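Local coordinates for farnesyltransferase, putative (Trypanosoma cruzi, PDB 3WCA), which probably condenses two molecules of farnesyl diphosphate into squalene, using magnesium and NAD(P)H, in the first committed step from farnesyl diphosphate towards lanosterol, at residues A[201-206]-A[288-293]; A[209-214]-A[302-307]; A[309-314]-A[330-335]. The protein carries 1 engineered substitution. One frame throughout, in Å; residues are numbered along the deposited sequence.

Interaction 1: residues A[201-206]-A[288-293]; sequences QKTNII and MATLSL. With FPS (S-[(2E,6E)-3,7,11-trimethyldodeca-2,6,10-trienyl] trihydrogen thiodiphosphate), chain E.
Behind one wall of the farnesyl thiodiphosphate pocket, Thr-203 on helix 191-207 packs against Thr-290 and Leu-291 on helix 274-294. The axes of the two segments approach to 9.6 Å at an angle of 36°. Thr-203 reaches across with its methyl, whose placement anti to the backbone N (chi1 -59° for OG1) brings CG2 to 3.8 Å from CG2 of Thr-290. The hydroxyls of both threonines are hydrogen-bonded within their own helices, Thr-203 OG1 to Phe-199 O and Thr-290 OG1 to Met-286 O, leaving methyl to face methyl in a buried seam. Such helix-on-helix layers build the all-helical fold of the squalene/phytoene synthase family, here with ligand on one side of a helix and apolar packing on another. Leu-291 bends CD1 back towards the partner helix, 4.0 Å from Thr-203 OG1 and 4.1 Å from Ile-206 CD1; Leu-250 and Met-253 of helix 243-258 also touch Ile-206. Polar amides occupy the pocket side: Gln-201 OE1 lies 3.6 Å from C3 of the prenyl chain, whereas Asn-204 ND2 lies 3.3 Å from the diphosphate oxygen O3B.

Interaction 2: residues A[209-214]-A[302-307]; sequences FYEDIC and HTKVKT
Tyr-210 and His-302 make the aromatic part of this contact, a CH-pi interaction in which the aliphatic backbone carbon, not the imidazole, meets the ring. His-302 CA stands 3.6 Å from the ring centroid of Tyr-210, only 8° off the normal, and the peptide continues past the ring so that His-302 O comes 3.6 Å from Tyr-210 CE2. The ring reaches the loop because its CG is anti to the backbone N (chi1 -171°). Cys-214 SG lies over the opposite face, offset toward the rim, so the tyrosine is sandwiched, a role suited to a broad, flat side chain. The electrostatic part is looser. Glu-211, extended beyond CG, runs alongside Lys-304, whose chain bends at chi3; OE1 is 3.8 Å from CE but 4.5 Å from NZ, beyond a salt bridge, as befits long, flexible charged residues at the surface. The Lys-304 side chain is also about 6 Å, between nearest atoms, from the bound thiodiphosphate. Short helix 209-213 thus meets the loop between helices 274-294 and 309-318, while Val-305 packs on Leu-293 and Lys-304 touches Arg-207 of helix 191-207.

Interaction 3: residues A[309-314]-A[330-335]; sequences RGATAR and KTYTLR
Ala-311 and Tyr-332 form the nearest backbone pair of two helical segments that run in roughly opposite directions, yet their CA atoms are 11.1 Å apart. A separation of this width is bridged mainly by a long side chain of the second segment. Tyr-332 does the reaching: its CG sits beside the backbone N and anti to the carbonyl carbon (chi1 -77°), which turns the ring out towards helix 309-318 and presents the phenol oxygen first. OH comes 4.0 Å from the CB of Ala-311, a van der Waals touch on a methyl small enough to leave the end of the ring room near the helix. One helical turn further on, Arg-314 leaves its helix extended and then bends at chi3 (-51°), so that its guanidinium stands with NH1 4.2 Å from Tyr-332 OH. The hydroxyl lies at the edge of that group, near its plane, but the separation is too long for a hydrogen bond. Arginine suits this exposed position, where its charge can meet solvent; it also touches a neighbouring molecule in the crystal, which may influence its pose. The body of the Tyr-332 ring belongs to a deeper layer, lying against Met-288, Ala-289 and Ser-292 of helix 274-294. At the start of helix 309-318, Thr-308 OG1 bonds to the backbone N of Ala-311. The arrangement is that of two consecutive helices, joined by a short link, splayed at the surface of an all-helical fold, bridged by an aromatic residue of the second helix whose ring rests on a third, helix 274-294.

From the N terminus, 201-206 and 209-214 come first, on successive helices, and both wait some eighty residues for their partners. Interaction 1 closes its loop at 288-293 and interaction 2 at 302-307, so the two cross. Interaction 3 follows in series, closing a short loop of 15 residues between 309-314 and 330-335. Helix 274-294 joins all three: Ala-289 CB packs 3.8 Å from Thr-307 CG2 of interaction 2, while Met-288 CE lies 3.7 Å from Thr-333 OG1 of interaction 3. Interactions 2 and 3 meet through Thr-307 and Thr-312. Together they tie the ligand-lining helix to helices 309-318 and 322-338 near the C-terminal end.

Interaction 1: residues A[201-206]-A[288-293]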
# COMPACT_ATOMS: atom_id res chain seq x y z
N GLN A 201 1.34 -1.67 -2.48
CA GLN A 201 1.63 -2.75 -1.56
C GLN A 201 2.75 -3.63 -2.09
O GLN A 201 3.67 -3.97 -1.36
CB GLN A 201 0.37 -3.58 -1.28
CG GLN A 201 0.51 -4.62 -0.16
CD GLN A 201 0.87 -4.01 1.19
OE1 GLN A 201 0.30 -3.01 1.60
NE2 GLN A 201 1.81 -4.62 1.89
N LYS A 202 2.69 -3.98 -3.37
CA LYS A 202 3.71 -4.85 -3.95
C LYS A 202 5.10 -4.22 -3.97
O LYS A 202 6.09 -4.91 -3.71
CB LYS A 202 3.29 -5.30 -5.35
CG LYS A 202 2.10 -6.27 -5.34
CD LYS A 202 1.88 -6.92 -6.70
CE LYS A 202 0.68 -7.86 -6.69
NZ LYS A 202 0.45 -8.49 -8.02
N THR A 203 5.18 -2.93 -4.27
CA THR A 203 6.48 -2.27 -4.30
C THR A 203 7.06 -2.30 -2.89
O THR A 203 8.26 -2.50 -2.71
CB THR A 203 6.38 -0.83 -4.81
OG1 THR A 203 5.83 -0.84 -6.14
CG2 THR A 203 7.77 -0.19 -4.88
N ASN A 204 6.21 -2.14 -1.88
CA ASN A 204 6.74 -2.17 -0.52
C ASN A 204 7.15 -3.59 -0.15
O ASN A 204 8.19 -3.78 0.46
CB ASN A 204 5.72 -1.64 0.48
CG ASN A 204 5.48 -0.13 0.34
OD1 ASN A 204 6.27 0.58 -0.29
ND2 ASN A 204 4.39 0.35 0.93
N ILE A 205 6.34 -4.58 -0.51
CA ILE A 205 6.68 -5.97 -0.19
C ILE A 205 8.02 -6.35 -0.82
O ILE A 205 8.84 -7.06 -0.22
CB ILE A 205 5.55 -6.93 -0.66
CG1 ILE A 205 4.42 -6.94 0.37
CG2 ILE A 205 6.09 -8.36 -0.86
CD1 ILE A 205 3.16 -7.71 -0.06
N ILE A 206 8.25 -5.86 -2.04
CA ILE A 206 9.49 -6.13 -2.74
C ILE A 206 10.66 -5.43 -2.04
O ILE A 206 11.69 -6.06 -1.78
CB ILE A 206 9.43 -5.63 -4.20
CG1 ILE A 206 8.44 -6.48 -5.00
CG2 ILE A 206 10.82 -5.67 -4.83
CD1 ILE A 206 8.23 -6.00 -6.42
N MET A 288 6.84 3.99 -8.05
CA MET A 288 7.55 3.73 -9.29
C MET A 288 9.03 4.10 -9.16
O MET A 288 9.89 3.44 -9.76
CB MET A 288 6.92 4.49 -10.46
CG MET A 288 7.54 4.16 -11.82
SD MET A 288 7.26 2.45 -12.42
CE MET A 288 5.65 2.64 -13.00
N ALA A 289 9.34 5.13 -8.37
CA ALA A 289 10.74 5.52 -8.17
C ALA A 289 11.44 4.42 -7.37
O ALA A 289 12.57 4.03 -7.69
CB ALA A 289 10.84 6.87 -7.42
N THR A 290 10.78 3.93 -6.32
CA THR A 290 11.35 2.86 -5.52
C THR A 290 11.54 1.60 -6.38
O THR A 290 12.60 0.97 -6.36
CB THR A 290 10.42 2.50 -4.36
OG1 THR A 290 10.29 3.63 -3.49
CG2 THR A 290 10.97 1.33 -3.57
N LEU A 291 10.51 1.26 -7.15
CA LEU A 291 10.54 0.10 -8.01
C LEU A 291 11.69 0.18 -9.02
O LEU A 291 12.33 -0.83 -9.31
CB LEU A 291 9.21 -0.03 -8.76
CG LEU A 291 9.02 -1.39 -9.43
CD1 LEU A 291 8.81 -2.47 -8.34
CD2 LEU A 291 7.84 -1.34 -10.40
N SER A 292 11.95 1.37 -9.56
CA SER A 292 13.04 1.52 -10.53
C SER A 292 14.38 1.33 -9.84
O SER A 292 15.35 0.90 -10.46
CB SER A 292 12.99 2.90 -11.18
OG SER A 292 13.40 3.91 -10.29
N LEU A 293 14.44 1.64 -8.55
CA LEU A 293 15.66 1.51 -7.77
C LEU A 293 15.91 0.08 -7.29
O LEU A 293 17.06 -0.36 -7.24
CB LEU A 293 15.61 2.43 -6.56
CG LEU A 293 16.44 3.72 -6.61
CD1 LEU A 293 16.02 4.57 -7.80
CD2 LEU A 293 16.24 4.48 -5.31
C1 FPS E . 1.78 0.90 4.32
S1 FPS E . 1.54 2.14 5.69
C2 FPS E . 0.47 0.78 3.49
C3 FPS E . 0.28 0.59 2.12
C4 FPS E . 1.40 0.44 1.11
C5 FPS E . -1.14 0.55 1.62
C6 FPS E . -1.93 1.90 1.54
C7 FPS E . -2.74 1.86 0.26
C8 FPS E . -3.29 2.90 -0.38
C10 FPS E . -4.08 2.57 -1.66
C9 FPS E . -3.17 4.36 0.09
C11 FPS E . -4.06 3.70 -2.66
C12 FPS E . -5.21 3.53 -3.62
C13 FPS E . -5.90 4.53 -4.20
C14 FPS E . -5.60 6.02 -3.97
C15 FPS E . -7.03 4.15 -5.15
PA FPS E . 2.42 3.95 5.17
O1A FPS E . 1.89 4.40 3.78
O2A FPS E . 2.03 4.95 6.23
O3A FPS E . 4.08 4.02 5.34
PB FPS E . 5.39 3.06 4.85
O1B FPS E . 6.54 3.94 4.27
O2B FPS E . 5.97 2.32 6.11
O3B FPS E . 4.94 2.09 3.68

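Interaction 2: residues A[209-214]-A[302-307]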
# COMPACT_ATOMS: atom_id res chain seq x y z
N PHE A 209 11.76 -6.93 1.58
CA PHE A 209 12.08 -8.35 1.70
C PHE A 209 13.03 -8.71 2.84
O PHE A 209 12.70 -9.51 3.71
CB PHE A 209 12.68 -8.89 0.40
CG PHE A 209 13.14 -10.33 0.50
CD1 PHE A 209 12.24 -11.38 0.35
CD2 PHE A 209 14.47 -10.63 0.78
CE1 PHE A 209 12.65 -12.69 0.48
CE2 PHE A 209 14.89 -11.96 0.90
CZ PHE A 209 13.98 -12.98 0.76
N TYR A 210 14.23 -8.12 2.84
CA TYR A 210 15.22 -8.43 3.86
C TYR A 210 14.74 -8.14 5.27
O TYR A 210 14.85 -8.98 6.17
CB TYR A 210 16.51 -7.66 3.62
CG TYR A 210 17.66 -8.09 4.51
CD1 TYR A 210 18.20 -9.37 4.42
CD2 TYR A 210 18.21 -7.20 5.44
CE1 TYR A 210 19.26 -9.76 5.24
CE2 TYR A 210 19.27 -7.59 6.26
CZ TYR A 210 19.79 -8.87 6.15
OH TYR A 210 20.85 -9.24 6.94
N GLU A 211 14.24 -6.93 5.47
CA GLU A 211 13.73 -6.51 6.76
C GLU A 211 12.63 -7.46 7.24
O GLU A 211 12.57 -7.80 8.42
CB GLU A 211 13.17 -5.09 6.65
CG GLU A 211 12.52 -4.55 7.91
CD GLU A 211 11.90 -3.19 7.67
OE1 GLU A 211 12.61 -2.30 7.14
OE2 GLU A 211 10.71 -3.01 8.01
N ASP A 212 11.77 -7.88 6.33
CA ASP A 212 10.69 -8.79 6.70
C ASP A 212 11.15 -10.20 7.05
O ASP A 212 10.69 -10.78 8.04
CB ASP A 212 9.65 -8.86 5.58
CG ASP A 212 8.87 -7.55 5.40
OD1 ASP A 212 8.77 -6.79 6.38
OD2 ASP A 212 8.35 -7.30 4.29
N ILE A 213 12.07 -10.74 6.25
CA ILE A 213 12.56 -12.10 6.47
C ILE A 213 13.49 -12.19 7.68
O ILE A 213 13.72 -13.28 8.21
CB ILE A 213 13.29 -12.63 5.21
CG1 ILE A 213 13.34 -14.16 5.24
CG2 ILE A 213 14.72 -12.08 5.15
CD1 ILE A 213 13.71 -14.77 3.90
N CYS A 214 14.00 -11.04 8.11
CA CYS A 214 14.91 -10.97 9.25
C CYS A 214 14.21 -10.80 10.59
O CYS A 214 14.87 -10.62 11.61
CB CYS A 214 15.90 -9.81 9.08
SG CYS A 214 17.32 -10.14 8.03
N HIS A 302 20.06 -7.12 1.56
CA HIS A 302 20.79 -6.87 2.79
C HIS A 302 20.54 -5.47 3.38
O HIS A 302 21.15 -5.10 4.37
CB HIS A 302 22.29 -7.11 2.58
CG HIS A 302 22.95 -6.13 1.66
ND1 HIS A 302 23.01 -4.78 1.94
CD2 HIS A 302 23.61 -6.30 0.49
CE1 HIS A 302 23.68 -4.16 0.98
NE2 HIS A 302 24.05 -5.06 0.09
N THR A 303 19.63 -4.71 2.77
CA THR A 303 19.31 -3.38 3.28
C THR A 303 18.09 -2.79 2.60
O THR A 303 17.62 -3.32 1.59
CB THR A 303 20.47 -2.40 3.08
OG1 THR A 303 20.24 -1.23 3.87
CG2 THR A 303 20.56 -2.00 1.63
N LYS A 304 17.58 -1.68 3.13
CA LYS A 304 16.43 -1.03 2.53
C LYS A 304 16.87 -0.01 1.50
O LYS A 304 17.59 0.93 1.82
CB LYS A 304 15.57 -0.30 3.57
CG LYS A 304 14.30 0.28 2.93
CD LYS A 304 13.66 1.38 3.74
CE LYS A 304 13.09 0.88 5.04
NZ LYS A 304 12.37 2.00 5.72
N VAL A 305 16.43 -0.19 0.27
CA VAL A 305 16.77 0.73 -0.81
C VAL A 305 15.72 1.86 -0.81
O VAL A 305 14.52 1.60 -0.86
CB VAL A 305 16.79 -0.02 -2.15
CG1 VAL A 305 16.99 0.95 -3.30
CG2 VAL A 305 17.92 -1.06 -2.13
N LYS A 306 16.20 3.10 -0.72
CA LYS A 306 15.34 4.28 -0.67
C LYS A 306 15.76 5.39 -1.61
O LYS A 306 16.94 5.54 -1.93
CB LYS A 306 15.31 4.85 0.75
CG LYS A 306 14.31 4.19 1.68
CD LYS A 306 13.86 5.17 2.76
CE LYS A 306 12.38 4.95 3.12
NZ LYS A 306 11.48 5.12 1.93
N THR A 307 14.79 6.19 -2.05
CA THR A 307 15.07 7.31 -2.93
C THR A 307 15.71 8.40 -2.07
O THR A 307 15.69 8.33 -0.84
CB THR A 307 13.78 7.88 -3.54
OG1 THR A 307 12.98 8.47 -2.51
CG2 THR A 307 12.98 6.78 -4.23

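Interaction 3: residues A[309-314]-A[330-335]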
# COMPACT_ATOMS: atom_id res chain seq x y z
N ARG A 309 16.11 12.18 -0.43
CA ARG A 309 15.14 13.09 0.15
C ARG A 309 14.86 14.20 -0.86
O ARG A 309 13.79 14.79 -0.85
CB ARG A 309 15.68 13.67 1.45
CG ARG A 309 17.01 14.38 1.30
CD ARG A 309 17.44 14.97 2.63
NE ARG A 309 18.81 15.48 2.59
CZ ARG A 309 19.36 16.20 3.56
NH1 ARG A 309 18.66 16.51 4.65
NH2 ARG A 309 20.61 16.62 3.43
N GLY A 310 15.82 14.45 -1.75
CA GLY A 310 15.64 15.46 -2.78
C GLY A 310 14.69 15.01 -3.87
O GLY A 310 13.85 15.78 -4.35
N ALA A 311 14.81 13.75 -4.27
CA ALA A 311 13.91 13.19 -5.28
C ALA A 311 12.48 13.20 -4.70
O ALA A 311 11.51 13.48 -5.39
CB ALA A 311 14.31 11.75 -5.62
N THR A 312 12.37 12.90 -3.42
CA THR A 312 11.06 12.89 -2.77
C THR A 312 10.43 14.27 -2.82
O THR A 312 9.26 14.43 -3.21
CB THR A 312 11.19 12.43 -1.31
OG1 THR A 312 11.73 11.10 -1.29
CG2 THR A 312 9.82 12.40 -0.63
N ALA A 313 11.21 15.29 -2.44
CA ALA A 313 10.71 16.66 -2.46
C ALA A 313 10.26 17.02 -3.86
O ALA A 313 9.21 17.64 -4.04
CB ALA A 313 11.80 17.64 -1.97
N ARG A 314 11.04 16.62 -4.86
CA ARG A 314 10.70 16.93 -6.24
C ARG A 314 9.40 16.26 -6.63
O ARG A 314 8.56 16.87 -7.31
CB ARG A 314 11.82 16.47 -7.18
CG ARG A 314 11.66 16.92 -8.63
CD ARG A 314 12.72 16.26 -9.53
NE ARG A 314 14.06 16.44 -8.98
CZ ARG A 314 14.91 15.44 -8.71
NH1 ARG A 314 14.57 14.17 -8.93
NH2 ARG A 314 16.10 15.72 -8.22
N LYS A 330 7.06 8.31 -16.52
CA LYS A 330 7.74 7.87 -17.73
C LYS A 330 9.24 7.85 -17.44
O LYS A 330 9.94 6.88 -17.73
CB LYS A 330 7.44 8.82 -18.89
CG LYS A 330 7.96 8.31 -20.22
CD LYS A 330 7.98 9.40 -21.28
CE LYS A 330 6.95 9.13 -22.34
NZ LYS A 330 5.62 8.92 -21.71
N THR A 331 9.72 8.94 -16.85
CA THR A 331 11.14 9.05 -16.50
C THR A 331 11.62 7.89 -15.64
O THR A 331 12.67 7.30 -15.93
CB THR A 331 11.43 10.35 -15.73
OG1 THR A 331 11.25 11.48 -16.59
CG2 THR A 331 12.86 10.35 -15.22
N TYR A 332 10.89 7.58 -14.58
CA TYR A 332 11.28 6.48 -13.71
C TYR A 332 11.12 5.13 -14.41
O TYR A 332 11.94 4.24 -14.24
CB TYR A 332 10.47 6.51 -12.42
CG TYR A 332 10.96 7.58 -11.47
CD1 TYR A 332 12.25 7.51 -10.94
CD2 TYR A 332 10.17 8.67 -11.13
CE1 TYR A 332 12.74 8.51 -10.10
CE2 TYR A 332 10.64 9.68 -10.30
CZ TYR A 332 11.92 9.59 -9.78
OH TYR A 332 12.38 10.58 -8.94
N THR A 333 10.06 4.99 -15.20
CA THR A 333 9.84 3.76 -15.93
C THR A 333 11.02 3.53 -16.87
O THR A 333 11.49 2.40 -17.02
CB THR A 333 8.56 3.81 -16.77
OG1 THR A 333 7.43 4.03 -15.92
CG2 THR A 333 8.39 2.50 -17.55
N LEU A 334 11.49 4.60 -17.50
CA LEU A 334 12.62 4.49 -18.42
C LEU A 334 13.92 4.19 -17.68
O LEU A 334 14.83 3.59 -18.25
CB LEU A 334 12.78 5.78 -19.25
CG LEU A 334 11.70 6.11 -20.29
CD1 LEU A 334 11.99 7.47 -20.93
CD2 LEU A 334 11.69 5.04 -21.36
N ARG A 335 14.02 4.61 -16.42
CA ARG A 335 15.22 4.35 -15.63
C ARG A 335 15.26 2.87 -15.25
O ARG A 335 16.33 2.27 -15.16
CB ARG A 335 15.25 5.18 -14.34
CG ARG A 335 15.88 6.56 -14.49
CD ARG A 335 17.33 6.49 -14.98
NE ARG A 335 18.25 5.97 -13.98
CZ ARG A 335 19.57 5.86 -14.16
NH1 ARG A 335 20.12 6.22 -15.31
NH2 ARG A 335 20.34 5.39 -13.18